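Local coordinates for protein HIAXHD3 (Humicola insolens, PDB 3ZXK) that hydrolyses alpha-L-arabinofuranosides as a family 43 enzyme, probably removing side chains from xylan, and has been a scaffold for engineering endo-xylanase activity, at residues A264-Y269 with I274-P279; S235-P240 with G245-G250; N10-E15 with V51-V56; S27-S32 with G251-P256. All coordinates share one frame; numbering follows the deposited sequence. Where two conformers were deposited one is given.

Contact 1: residues A264-Y269 with I274-P279; sequences AFMDAY and IPVVAP. With AHR (alpha-L-arabinofuranose), chain C.
Ala268 lays its CB against the end of Ile274, 3.8 Å from CD1. The CG1 branch of Ile274 stands between its own N and carbonyl carbon (chi1 71°), which carries CD1 to the Ala268 methyl. Further along the same face, Met266 crosses Val276 at about a right angle, with CG 3.6 Å from Val276 CG1 in the given one of its two deposited conformers. Ala264 CB is more distant from Val276 CG2.

Four backbone bonds join the antiparallel pair, two at Ala264–Val276 and two at Met266–Ile274. The longest is Ile274 N to Met266 O, 3.2 Å. Pro275 falls opposite Phe265 at a non-hydrogen-bonded position, where its missing N-H costs no bond to this partner. Pro275 CA instead lies 3.2 Å from Ala264 O in a CA-H...O contact.

Near the turn of the hairpin the first strand meets the arabinofuranose. Asp267 OD1 accepts from sugar O3 at 2.6 Å, and OD2 accepts from O5 at 2.7 Å. The two oxygens thus hold two separate hydroxyls. The edge of the Phe265 ring points at O3, while His248 and Arg273 also bind the sugar.

Strands 260-267 and 273-282 are the middle pair of a four-stranded antiparallel blade of the β-propeller. Strand 250-254 flanks the first and strand 288-290 the second.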
loop_
_atom_site.group_PDB
_atom_site.type_symbol
_atom_site.label_atom_id
_atom_site.label_comp_id
_atom_site.label_asym_id
_atom_site.label_seq_id
_atom_site.Cartn_x
_atom_site.Cartn_y
_atom_site.Cartn_z
ATOM N N ALA A 264 12.082 -4.479 7.423
ATOM C CA ALA A 264 11.650 -3.182 7.993
ATOM C C ALA A 264 11.197 -2.284 6.853
ATOM O O ALA A 264 11.252 -2.700 5.687
ATOM C CB ALA A 264 12.790 -2.513 8.779
ATOM N N PHE A 265 10.746 -1.058 7.128
ATOM C CA PHE A 265 10.613 -0.148 5.998
ATOM C C PHE A 265 11.287 1.174 6.274
ATOM O O PHE A 265 11.587 1.510 7.439
ATOM C CB PHE A 265 9.132 0.064 5.557
ATOM C CG PHE A 265 8.237 0.524 6.663
ATOM C CD1 PHE A 265 8.169 1.880 6.997
ATOM C CD2 PHE A 265 7.461 -0.397 7.378
ATOM C CE1 PHE A 265 7.339 2.315 8.029
ATOM C CE2 PHE A 265 6.628 0.034 8.387
ATOM C CZ PHE A 265 6.562 1.381 8.713
ATOM N N MET A 266 11.532 1.903 5.181
ATOM C CA MET A 266 12.159 3.224 5.168
ATOM C C MET A 266 11.094 4.282 4.879
ATOM O O MET A 266 10.163 4.009 4.103
ATOM C CB MET A 266 13.185 3.297 4.028
ATOM C CG MET A 266 14.282 2.241 4.052
ATOM S SD MET A 266 15.381 2.345 5.486
ATOM C CE MET A 266 16.084 3.994 5.342
ATOM N N ASP A 267 11.278 5.488 5.419
ATOM C CA ASP A 267 10.461 6.669 5.066
ATOM C C ASP A 267 10.954 7.352 3.773
ATOM O O ASP A 267 11.461 8.474 3.780
ATOM C CB ASP A 267 10.347 7.664 6.242
ATOM C CG ASP A 267 9.511 7.116 7.410
ATOM O OD1 ASP A 267 8.550 6.367 7.159
ATOM O OD2 ASP A 267 9.822 7.438 8.587
ATOM N N ALA A 268 10.803 6.657 2.651
ATOM C CA ALA A 268 11.365 7.091 1.381
ATOM C C ALA A 268 10.446 8.053 0.623
ATOM O O ALA A 268 10.236 7.895 -0.584
ATOM C CB ALA A 268 11.687 5.863 0.535
ATOM N N TYR A 269 9.910 9.059 1.331
ATOM C CA TYR A 269 9.117 10.122 0.722
ATOM C C TYR A 269 10.009 10.881 -0.269
ATOM O O TYR A 269 11.215 11.049 -0.010
ATOM C CB TYR A 269 8.549 11.027 1.804
ATOM C CG TYR A 269 7.549 10.264 2.641
ATOM C CD1 TYR A 269 6.316 9.906 2.110
ATOM C CD2 TYR A 269 7.855 9.830 3.932
ATOM C CE1 TYR A 269 5.404 9.160 2.849
ATOM C CE2 TYR A 269 6.942 9.094 4.672
ATOM C CZ TYR A 269 5.709 8.766 4.121
ATOM O OH TYR A 269 4.795 8.025 4.864
ATOM N N ILE A 274 8.952 1.936 1.978
ATOM C CA ILE A 274 9.387 0.815 1.166
ATOM C C ILE A 274 10.221 -0.185 1.973
ATOM O O ILE A 274 10.963 0.193 2.872
ATOM C CB ILE A 274 10.128 1.316 -0.116
ATOM C CG1 ILE A 274 11.502 1.918 0.225
ATOM C CG2 ILE A 274 9.238 2.308 -0.886
ATOM C CD1 ILE A 274 12.228 2.473 -0.989
ATOM N N PRO A 275 10.115 -1.480 1.641
ATOM C CA PRO A 275 10.760 -2.478 2.487
ATOM C C PRO A 275 12.246 -2.712 2.212
ATOM O O PRO A 275 12.689 -2.685 1.054
ATOM C CB PRO A 275 9.988 -3.772 2.166
ATOM C CG PRO A 275 9.476 -3.573 0.772
ATOM C CD PRO A 275 9.189 -2.088 0.657
ATOM N N VAL A 276 12.972 -2.940 3.303
ATOM C CA VAL A 276 14.400 -3.320 3.273
ATOM C C VAL A 276 14.549 -4.576 4.142
ATOM O O VAL A 276 13.792 -4.777 5.091
ATOM C CB VAL A 276 15.318 -2.170 3.770
ATOM C CG1 VAL A 276 15.236 -0.987 2.804
ATOM C CG2 VAL A 276 14.908 -1.710 5.152
ATOM N N VAL A 277 15.536 -5.411 3.807
ATOM C CA VAL A 277 15.729 -6.727 4.446
ATOM C C VAL A 277 17.168 -6.861 4.949
ATOM O O VAL A 277 18.114 -6.485 4.252
ATOM C CB VAL A 277 15.402 -7.874 3.452
ATOM C CG1 VAL A 277 15.552 -9.235 4.126
ATOM C CG2 VAL A 277 13.961 -7.737 2.948
ATOM N N ALA A 278 17.315 -7.337 6.182
ATOM C CA ALA A 278 18.632 -7.748 6.730
ATOM C C ALA A 278 18.562 -9.132 7.407
ATOM O O ALA A 278 17.547 -9.493 7.969
ATOM C CB ALA A 278 19.148 -6.712 7.706
ATOM N N PRO A 279 19.661 -9.881 7.391
ATOM C CA PRO A 279 19.687 -11.101 8.193
ATOM C C PRO A 279 19.730 -10.806 9.698
ATOM O O PRO A 279 20.205 -9.733 10.133
ATOM C CB PRO A 279 20.996 -11.780 7.780
ATOM C CG PRO A 279 21.565 -10.940 6.683
ATOM C CD PRO A 279 20.978 -9.570 6.821
HETATM O O5 AHR C . 8.389 9.386 9.759
HETATM C C5 AHR C . 7.101 9.207 9.139
HETATM C C4 AHR C . 6.234 8.187 9.884
HETATM O O4 AHR C . 6.020 8.600 11.232
HETATM C C3 AHR C . 6.809 6.785 10.062
HETATM O O3 AHR C . 6.640 5.964 8.917
HETATM C C2 AHR C . 6.034 6.207 11.215
HETATM O O2 AHR C . 6.845 5.331 12.022
HETATM C C1 AHR C . 5.666 7.443 12.012
#

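Contact 2: residues S235-P240 with G245-G250; sequences SRIQGP and GFAHQG. With AHR (alpha-L-arabinofuranose), chain C.
Ile237 and Ala247 touch only through CG2 and CB, 4.2 Å apart, while waters do the work of direct backbone bonds. Water 1 accepts from Ile237 N and donates to Ala247 O. Water 2 accepts from Ala247 N at 2.9 Å and lies near both Ile237 O and Gly239 O. Water 3 lies between Ile237 O and Gly245 O.

Beside these waters, Arg236 and Phe246 pack together. Arg236 CG lies over the face of the Phe246 ring. The bend at chi3 (69°) sets the guanidinium beyond the CZ–CE2 rim, where the ring's CZ meets one guanidinium face, 3.5 Å from Arg236 NH2. The two planes are 56° apart, so this is not a flat stack. Arg236 NH1 forms a salt bridge with Asp212. At the ring edge, Ile237 O lies 3.4 Å from Phe246 CD1.

Phe246 O accepts a hydrogen bond from His248 ND1 at 2.7 Å, nearly in the imidazole plane. His248 NE2 shares a 2.6 Å hydrogen bond with O2 of the arabinofuranose, and either may be the donor. Phe246 thus acts as a second-shell residue: its carbonyl probably helps fix the rotation of the imidazole, with NE2 turned to the sugar.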
loop_
_atom_site.group_PDB
_atom_site.type_symbol
_atom_site.label_atom_id
_atom_site.label_comp_id
_atom_site.label_asym_id
_atom_site.label_seq_id
_atom_site.Cartn_x
_atom_site.Cartn_y
_atom_site.Cartn_z
ATOM N N SER A 235 18.456 1.143 16.351
ATOM C CA SER A 235 18.132 2.496 16.804
ATOM C C SER A 235 18.955 3.468 16.012
ATOM O O SER A 235 20.202 3.473 16.109
ATOM C CB SER A 235 18.385 2.655 18.300
ATOM O OG SER A 235 18.036 3.966 18.730
ATOM N N ARG A 236 18.257 4.252 15.194
ATOM C CA ARG A 236 18.873 5.264 14.327
ATOM C C ARG A 236 20.010 4.635 13.520
ATOM O O ARG A 236 21.075 5.231 13.371
ATOM C CB ARG A 236 19.362 6.461 15.155
ATOM C CG ARG A 236 18.228 7.137 15.938
ATOM C CD ARG A 236 18.656 8.422 16.660
ATOM N NE ARG A 236 18.946 9.500 15.713
ATOM C CZ ARG A 236 18.037 10.291 15.154
ATOM N NH1 ARG A 236 16.741 10.140 15.430
ATOM N NH2 ARG A 236 18.428 11.234 14.295
ATOM N N ILE A 237 19.785 3.416 13.020
ATOM C CA ILE A 237 20.774 2.742 12.157
ATOM C C ILE A 237 20.920 3.491 10.817
ATOM O O ILE A 237 19.948 4.007 10.282
ATOM C CB ILE A 237 20.419 1.256 11.926
ATOM C CG1 ILE A 237 21.658 0.449 11.503
ATOM C CG2 ILE A 237 19.249 1.109 10.949
ATOM C CD1 ILE A 237 21.415 -1.053 11.497
ATOM N N GLN A 238 22.147 3.580 10.307
ATOM C CA GLN A 238 22.390 4.197 9.005
ATOM C C GLN A 238 22.235 3.174 7.879
ATOM O O GLN A 238 22.520 1.994 8.086
ATOM C CB GLN A 238 23.779 4.854 8.967
ATOM C CG GLN A 238 23.929 6.058 9.888
ATOM C CD GLN A 238 23.061 7.244 9.473
ATOM O OE1 GLN A 238 22.933 7.554 8.282
ATOM N NE2 GLN A 238 22.464 7.923 10.458
ATOM N N GLY A 239 21.794 3.632 6.704
ATOM C CA GLY A 239 21.559 2.759 5.540
ATOM C C GLY A 239 20.200 2.067 5.589
ATOM O O GLY A 239 19.504 2.119 6.586
ATOM N N PRO A 240 19.824 1.388 4.508
ATOM C CA PRO A 240 20.650 1.189 3.336
ATOM C C PRO A 240 20.380 2.197 2.217
ATOM O O PRO A 240 20.911 2.043 1.117
ATOM C CB PRO A 240 20.221 -0.212 2.879
ATOM C CG PRO A 240 18.749 -0.224 3.182
ATOM C CD PRO A 240 18.655 0.482 4.517
ATOM N N GLY A 245 14.691 8.591 5.909
ATOM C CA GLY A 245 14.535 8.340 7.339
ATOM C C GLY A 245 15.329 7.132 7.795
ATOM O O GLY A 245 16.424 6.834 7.277
ATOM N N PHE A 246 14.743 6.405 8.737
ATOM C CA PHE A 246 15.378 5.250 9.335
ATOM C C PHE A 246 14.558 4.009 9.135
ATOM O O PHE A 246 13.318 4.058 9.169
ATOM C CB PHE A 246 15.495 5.441 10.847
ATOM C CG PHE A 246 16.351 6.582 11.234
ATOM C CD1 PHE A 246 17.735 6.429 11.258
ATOM C CD2 PHE A 246 15.796 7.827 11.517
ATOM C CE1 PHE A 246 18.561 7.503 11.591
ATOM C CE2 PHE A 246 16.619 8.900 11.874
ATOM C CZ PHE A 246 18.003 8.735 11.896
ATOM N N ALA A 247 15.262 2.903 8.923
ATOM C CA ALA A 247 14.667 1.562 8.926
ATOM C C ALA A 247 14.019 1.295 10.268
ATOM O O ALA A 247 14.669 1.419 11.312
ATOM C CB ALA A 247 15.747 0.513 8.627
ATOM N N HIS A 248 12.714 0.981 10.242
ATOM C CA HIS A 248 11.998 0.693 11.491
ATOM C C HIS A 248 10.714 -0.019 11.222
ATOM O O HIS A 248 10.307 -0.163 10.050
ATOM C CB HIS A 248 11.760 1.997 12.271
ATOM C CG HIS A 248 10.771 2.938 11.627
ATOM N ND1 HIS A 248 11.002 3.578 10.451
ATOM C CD2 HIS A 248 9.507 3.330 12.035
ATOM C CE1 HIS A 248 9.924 4.332 10.136
ATOM N NE2 HIS A 248 9.026 4.197 11.114
ATOM N N GLN A 249 10.052 -0.453 12.305
ATOM C CA GLN A 249 8.768 -1.140 12.243
ATOM C C GLN A 249 8.935 -2.454 11.431
ATOM O O GLN A 249 10.024 -3.062 11.441
ATOM C CB GLN A 249 7.654 -0.200 11.758
ATOM C CG GLN A 249 6.321 -0.499 12.424
ATOM C CD GLN A 249 5.288 0.587 12.201
ATOM O OE1 GLN A 249 5.632 1.766 12.004
ATOM N NE2 GLN A 249 3.993 0.192 12.216
ATOM N N GLY A 250 7.901 -2.948 10.762
ATOM C CA GLY A 250 8.088 -4.213 10.030
ATOM C C GLY A 250 8.042 -5.418 10.963
ATOM O O GLY A 250 7.472 -5.360 12.062
HETATM O O5 AHR C . 8.389 9.386 9.759
HETATM C C5 AHR C . 7.101 9.207 9.139
HETATM C C4 AHR C . 6.234 8.187 9.884
HETATM O O4 AHR C . 6.020 8.600 11.232
HETATM C C3 AHR C . 6.809 6.785 10.062
HETATM O O3 AHR C . 6.640 5.964 8.917
HETATM C C2 AHR C . 6.034 6.207 11.215
HETATM O O2 AHR C . 6.845 5.331 12.022
HETATM C C1 AHR C . 5.666 7.443 12.012
HETATM O O HOH W 1 16.758 2.613 12.853
HETATM O O HOH W 2 18.125 3.384 8.430
HETATM O O HOH W 3 19.052 6.249 8.064
#

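Contact 3: residues N10-E15 with V51-V56; sequences NPVLWE and VHWTPV
Val12 is wedged between Val51 and Trp53. Its CG2 methyl meets the edge of the indole, 3.7 Å from Trp53 NE1 and nearly in the ring plane. Its CG1 methyl turns to the other neighbour and lies 4.3 Å from Val51 CG2. This split follows from the first torsion of Val12: at chi1 -60°, CG1 is anti to the carbonyl carbon and CG2 stands between N and that carbon. Leu13 adds a looser touch, CD2 to Trp53 CB at 4.2 Å.

The backbones come close without bonding directly. Val12 O and Val51 O are 3.1 Å apart, and both are acceptors. A water bridges the segments beside them. It donates to Val12 O at 3.0 Å and accepts from Trp53 N at 2.8 Å. The bridge gives both of these backbone atoms a polar partner.

A second shell fixes the parts. The indole of Trp53 meets Tyr31 edge-to-face, and its NE1 makes a weak hydrogen bond to Leu50 O. On the other side, Val12 is backbone-bonded to Pro275, and Asn10 OD1 accepts from Val277 N.

The segment 10-15 thus lies between two blades of the β-propeller. Val51 and Trp53 lie on the approach to strand 54-58, an outermost strand of the blade built from residues 21-58, and strand 273-282 belongs to the blade built from residues 250-290. These are the first and last blades in chain order. The arrangement is typical of the place where the five-bladed propeller of family 43 closes its ring, here with each of the two blades formed from a continuous run of chain.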
loop_
_atom_site.group_PDB
_atom_site.type_symbol
_atom_site.label_atom_id
_atom_site.label_comp_id
_atom_site.label_asym_id
_atom_site.label_seq_id
_atom_site.Cartn_x
_atom_site.Cartn_y
_atom_site.Cartn_z
ATOM N N ASN A 10 19.107 -3.842 -1.430
ATOM C CA ASN A 10 18.008 -3.091 -0.814
ATOM C C ASN A 10 17.773 -1.757 -1.562
ATOM O O ASN A 10 18.734 -1.181 -2.065
ATOM C CB ASN A 10 18.347 -2.808 0.645
ATOM C CG ASN A 10 18.041 -3.994 1.549
ATOM O OD1 ASN A 10 16.927 -4.525 1.534
ATOM N ND2 ASN A 10 19.016 -4.389 2.356
ATOM N N PRO A 11 16.512 -1.268 -1.657
ATOM C CA PRO A 11 15.301 -1.890 -1.136
ATOM C C PRO A 11 14.852 -3.089 -1.983
ATOM O O PRO A 11 15.193 -3.193 -3.178
ATOM C CB PRO A 11 14.282 -0.753 -1.182
ATOM C CG PRO A 11 14.705 0.039 -2.379
ATOM C CD PRO A 11 16.212 0.005 -2.354
ATOM N N VAL A 12 14.099 -3.994 -1.366
ATOM C CA VAL A 12 13.667 -5.170 -2.118
ATOM C C VAL A 12 12.489 -4.888 -3.054
ATOM O O VAL A 12 12.343 -5.548 -4.079
ATOM C CB VAL A 12 13.407 -6.392 -1.211
ATOM C CG1 VAL A 12 14.681 -6.752 -0.477
ATOM C CG2 VAL A 12 12.267 -6.130 -0.219
ATOM N N LEU A 13 11.688 -3.875 -2.733
ATOM C CA LEU A 13 10.545 -3.502 -3.565
ATOM C C LEU A 13 10.429 -2.006 -3.424
ATOM O O LEU A 13 10.243 -1.509 -2.312
ATOM C CB LEU A 13 9.270 -4.182 -3.060
ATOM C CG LEU A 13 7.975 -3.800 -3.802
ATOM C CD1 LEU A 13 7.999 -4.145 -5.281
ATOM C CD2 LEU A 13 6.764 -4.419 -3.122
ATOM N N TRP A 14 10.560 -1.265 -4.520
ATOM C CA TRP A 14 10.529 0.185 -4.425
ATOM C C TRP A 14 9.144 0.698 -4.692
ATOM O O TRP A 14 8.917 1.481 -5.632
ATOM C CB TRP A 14 11.511 0.793 -5.403
ATOM C CG TRP A 14 12.003 2.143 -4.941
ATOM C CD1 TRP A 14 11.258 3.210 -4.473
ATOM C CD2 TRP A 14 13.391 2.588 -4.911
ATOM N NE1 TRP A 14 12.071 4.264 -4.172
ATOM C CE2 TRP A 14 13.375 3.950 -4.402
ATOM C CE3 TRP A 14 14.610 2.004 -5.259
ATOM C CZ2 TRP A 14 14.542 4.676 -4.221
ATOM C CZ3 TRP A 14 15.784 2.742 -5.069
ATOM C CH2 TRP A 14 15.745 4.049 -4.575
ATOM N N GLU A 15 8.199 0.241 -3.886
ATOM C CA GLU A 15 6.795 0.659 -4.009
ATOM C C GLU A 15 6.246 0.780 -2.592
ATOM O O GLU A 15 6.616 0.002 -1.697
ATOM C CB GLU A 15 5.968 -0.356 -4.821
ATOM C CG GLU A 15 6.294 -0.401 -6.324
ATOM C CD GLU A 15 5.405 -1.349 -7.137
ATOM O OE1 GLU A 15 4.277 -1.613 -6.680
ATOM O OE2 GLU A 15 5.833 -1.847 -8.224
ATOM N N VAL A 51 12.723 -11.237 -1.573
ATOM C CA VAL A 51 13.329 -10.190 -2.397
ATOM C C VAL A 51 12.456 -9.782 -3.578
ATOM O O VAL A 51 12.263 -8.600 -3.808
ATOM C CB VAL A 51 14.716 -10.642 -2.870
ATOM C CG1 VAL A 51 15.308 -9.681 -3.883
ATOM C CG2 VAL A 51 15.632 -10.809 -1.667
ATOM N N HIS A 52 11.933 -10.750 -4.325
ATOM C CA HIS A 52 11.090 -10.446 -5.474
ATOM C C HIS A 52 9.654 -10.706 -5.115
ATOM O O HIS A 52 9.259 -11.858 -4.879
ATOM C CB HIS A 52 11.522 -11.308 -6.648
ATOM C CG HIS A 52 12.977 -11.130 -7.021
ATOM N ND1 HIS A 52 13.946 -11.981 -6.623
ATOM C CD2 HIS A 52 13.607 -10.134 -7.756
ATOM C CE1 HIS A 52 15.138 -11.566 -7.106
ATOM N NE2 HIS A 52 14.933 -10.437 -7.799
ATOM N N TRP A 53 8.875 -9.634 -5.039
ATOM C CA TRP A 53 7.505 -9.669 -4.527
ATOM C C TRP A 53 6.533 -9.407 -5.645
ATOM O O TRP A 53 6.808 -8.563 -6.521
ATOM C CB TRP A 53 7.329 -8.609 -3.467
ATOM C CG TRP A 53 8.148 -8.859 -2.250
ATOM C CD1 TRP A 53 9.419 -8.388 -1.967
ATOM C CD2 TRP A 53 7.768 -9.680 -1.110
ATOM N NE1 TRP A 53 9.834 -8.814 -0.732
ATOM C CE2 TRP A 53 8.885 -9.617 -0.164
ATOM C CE3 TRP A 53 6.637 -10.421 -0.777
ATOM C CZ2 TRP A 53 8.852 -10.288 1.055
ATOM C CZ3 TRP A 53 6.627 -11.111 0.439
ATOM C CH2 TRP A 53 7.703 -11.033 1.338
ATOM N N THR A 54 5.382 -10.081 -5.594
ATOM C CA THR A 54 4.294 -9.946 -6.568
ATOM C C THR A 54 2.996 -9.822 -5.770
ATOM O O THR A 54 2.787 -10.617 -4.840
ATOM C CB THR A 54 4.180 -11.209 -7.437
ATOM O OG1 THR A 54 5.400 -11.405 -8.166
ATOM C CG2 THR A 54 3.016 -11.093 -8.415
ATOM N N PRO A 55 2.136 -8.837 -6.105
ATOM C CA PRO A 55 0.853 -8.726 -5.375
ATOM C C PRO A 55 -0.102 -9.844 -5.800
ATOM O O PRO A 55 -0.183 -10.160 -7.004
ATOM C CB PRO A 55 0.337 -7.330 -5.766
ATOM C CG PRO A 55 0.978 -7.042 -7.069
ATOM C CD PRO A 55 2.258 -7.823 -7.178
ATOM N N VAL A 56 -0.756 -10.497 -4.837
ATOM C CA VAL A 56 -1.610 -11.641 -5.186
ATOM C C VAL A 56 -3.075 -11.510 -4.808
ATOM O O VAL A 56 -3.918 -12.149 -5.438
ATOM C CB VAL A 56 -1.037 -12.990 -4.710
ATOM C CG1 VAL A 56 0.267 -13.255 -5.456
ATOM C CG2 VAL A 56 -0.860 -13.011 -3.187
HETATM O O HOH W 4 10.166 -7.118 -5.306
#

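Contact 4: residues S27-S32 with G251-P256; sequences SVFYYS and GIVDAP
Phe29 reaches across to the chain at 253-256 and meets it mostly with the edge of its ring. Here the packing is close. CD1 lies 3.9 Å from Val253 CG2, which is in the plane of the ring. CE1 faces the backbone carbonyl of Asp254, with Asp254 O 3.5 Å away. CZ lies 3.9 Å from Ala255 CA and 4.0 Å from Ala255 CB. One ring edge thus follows three consecutive residues. The CG2 methyl of Val253 lies anti to its own N, which brings it up to that edge.

The other end is looser. Pro256 CD comes obliquely to Phe29 CZ at 4.0 Å, and this proline is exposed to solvent. Asp254 sends CB away from segment 27-32, and its OD2 forms a salt bridge with Arg24. Arg24 also touches Phe29 and Pro256, so a charged pair borders the apolar patch.

The segments hold each other by van der Waals packing of two propeller blades. The polar atom that segment 251-256 brings to the ring, Asp254 O, lies near the C-H at CE1 on the ring edge, whose slight positive charge would probably suit a carbonyl oxygen.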
loop_
_atom_site.group_PDB
_atom_site.type_symbol
_atom_site.label_atom_id
_atom_site.label_comp_id
_atom_site.label_asym_id
_atom_site.label_seq_id
_atom_site.Cartn_x
_atom_site.Cartn_y
_atom_site.Cartn_z
ATOM N N SER A 27 7.115 -22.970 1.461
ATOM C CA SER A 27 8.075 -22.320 0.573
ATOM C C SER A 27 7.749 -20.858 0.218
ATOM O O SER A 27 8.502 -20.197 -0.497
ATOM C CB SER A 27 8.206 -23.154 -0.709
ATOM O OG SER A 27 8.671 -24.436 -0.366
ATOM N N VAL A 28 6.644 -20.337 0.741
ATOM C CA VAL A 28 6.147 -19.039 0.304
ATOM C C VAL A 28 6.127 -18.028 1.442
ATOM O O VAL A 28 5.675 -18.338 2.554
ATOM C CB VAL A 28 4.711 -19.139 -0.293
ATOM C CG1 VAL A 28 4.279 -17.761 -0.777
ATOM C CG2 VAL A 28 4.666 -20.162 -1.421
ATOM N N PHE A 29 6.609 -16.826 1.152
ATOM C CA PHE A 29 6.504 -15.714 2.110
ATOM C C PHE A 29 5.351 -14.823 1.683
ATOM O O PHE A 29 5.164 -14.542 0.486
ATOM C CB PHE A 29 7.764 -14.856 2.101
ATOM C CG PHE A 29 9.017 -15.603 2.432
ATOM C CD1 PHE A 29 9.412 -15.759 3.776
ATOM C CD2 PHE A 29 9.841 -16.120 1.429
ATOM C CE1 PHE A 29 10.584 -16.431 4.109
ATOM C CE2 PHE A 29 11.026 -16.802 1.769
ATOM C CZ PHE A 29 11.394 -16.950 3.108
ATOM N N TYR A 30 4.612 -14.334 2.663
ATOM C CA TYR A 30 3.490 -13.411 2.456
ATOM C C TYR A 30 3.726 -12.118 3.214
ATOM O O TYR A 30 4.323 -12.136 4.279
ATOM C CB TYR A 30 2.164 -14.050 2.886
ATOM C CG TYR A 30 1.738 -15.168 1.970
ATOM C CD1 TYR A 30 1.201 -14.897 0.707
ATOM C CD2 TYR A 30 1.913 -16.496 2.347
ATOM C CE1 TYR A 30 0.834 -15.924 -0.139
ATOM C CE2 TYR A 30 1.545 -17.536 1.510
ATOM C CZ TYR A 30 0.993 -17.238 0.292
ATOM O OH TYR A 30 0.640 -18.234 -0.567
ATOM N N TYR A 31 3.256 -11.014 2.654
ATOM C CA TYR A 31 3.530 -9.649 3.165
ATOM C C TYR A 31 2.210 -8.928 3.058
ATOM O O TYR A 31 1.592 -8.914 1.983
ATOM C CB TYR A 31 4.538 -9.035 2.198
ATOM C CG TYR A 31 5.031 -7.615 2.374
ATOM C CD1 TYR A 31 4.157 -6.524 2.451
ATOM C CD2 TYR A 31 6.400 -7.364 2.353
ATOM C CE1 TYR A 31 4.639 -5.217 2.525
ATOM C CE2 TYR A 31 6.877 -6.067 2.442
ATOM C CZ TYR A 31 6.013 -5.009 2.517
ATOM O OH TYR A 31 6.596 -3.764 2.596
ATOM N N SER A 32 1.765 -8.360 4.168
ATOM C CA SER A 32 0.524 -7.599 4.244
ATOM C C SER A 32 0.823 -6.135 4.565
ATOM O O SER A 32 1.629 -5.867 5.449
ATOM C CB SER A 32 -0.371 -8.230 5.312
ATOM O OG SER A 32 -1.550 -7.476 5.538
ATOM N N GLY A 251 8.667 -6.510 10.547
ATOM C CA GLY A 251 8.611 -7.734 11.342
ATOM C C GLY A 251 9.707 -8.688 10.959
ATOM O O GLY A 251 10.522 -8.408 10.074
ATOM N N ILE A 252 9.716 -9.824 11.639
ATOM C CA ILE A 252 10.756 -10.815 11.405
ATOM C C ILE A 252 10.137 -12.109 10.904
ATOM O O ILE A 252 8.970 -12.398 11.178
ATOM C CB ILE A 252 11.636 -11.059 12.654
ATOM C CG1 ILE A 252 10.803 -11.562 13.844
ATOM C CG2 ILE A 252 12.397 -9.766 13.005
ATOM C CD1 ILE A 252 11.644 -12.106 14.991
ATOM N N VAL A 253 10.921 -12.904 10.173
ATOM C CA VAL A 253 10.395 -14.092 9.517
ATOM C C VAL A 253 11.527 -15.088 9.294
ATOM O O VAL A 253 12.681 -14.681 9.068
ATOM C CB VAL A 253 9.656 -13.747 8.209
ATOM C CG1 VAL A 253 10.591 -13.074 7.169
ATOM C CG2 VAL A 253 9.006 -14.998 7.630
ATOM N N ASP A 254 11.193 -16.369 9.385
ATOM C CA ASP A 254 12.138 -17.457 9.210
ATOM C C ASP A 254 12.077 -17.949 7.768
ATOM O O ASP A 254 10.988 -18.102 7.205
ATOM C CB ASP A 254 11.827 -18.626 10.160
ATOM C CG ASP A 254 10.357 -19.125 10.087
ATOM O OD1 ASP A 254 9.408 -18.312 10.280
ATOM O OD2 ASP A 254 10.142 -20.346 9.946
ATOM N N ALA A 255 13.238 -18.185 7.172
ATOM C CA ALA A 255 13.301 -18.855 5.864
ATOM C C ALA A 255 13.240 -20.375 6.057
ATOM O O ALA A 255 13.391 -20.878 7.185
ATOM C CB ALA A 255 14.562 -18.441 5.110
ATOM N N PRO A 256 12.997 -21.125 4.973
ATOM C CA PRO A 256 12.951 -22.581 5.133
ATOM C C PRO A 256 14.222 -23.192 5.744
ATOM O O PRO A 256 14.134 -24.228 6.400
ATOM C CB PRO A 256 12.734 -23.079 3.698
ATOM C CG PRO A 256 11.999 -21.965 3.048
ATOM C CD PRO A 256 12.631 -20.715 3.601
#

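Contacts 1 and 4 are buried, contact 3 is partly buried and contact 2 lies at the surface. Contact 1 is made inside one blade and relies on direct backbone bonds. Contact 4 joins that blade to the first one mainly by apolar packing round one phenylalanine ring, through strand 250-254, the neighbour of strand 260-267. Contact 3 works near the same junction, but adds a bridging water; Trp53 there packs on Tyr31 of segment 27-32. Contact 2 is the wettest, with three waters and a charged side chain. Contacts 1 and 2 meet at the arabinofuranose, where a carboxylate and an imidazole bind different hydroxyls. Contacts 3 and 4 do not touch the sugar.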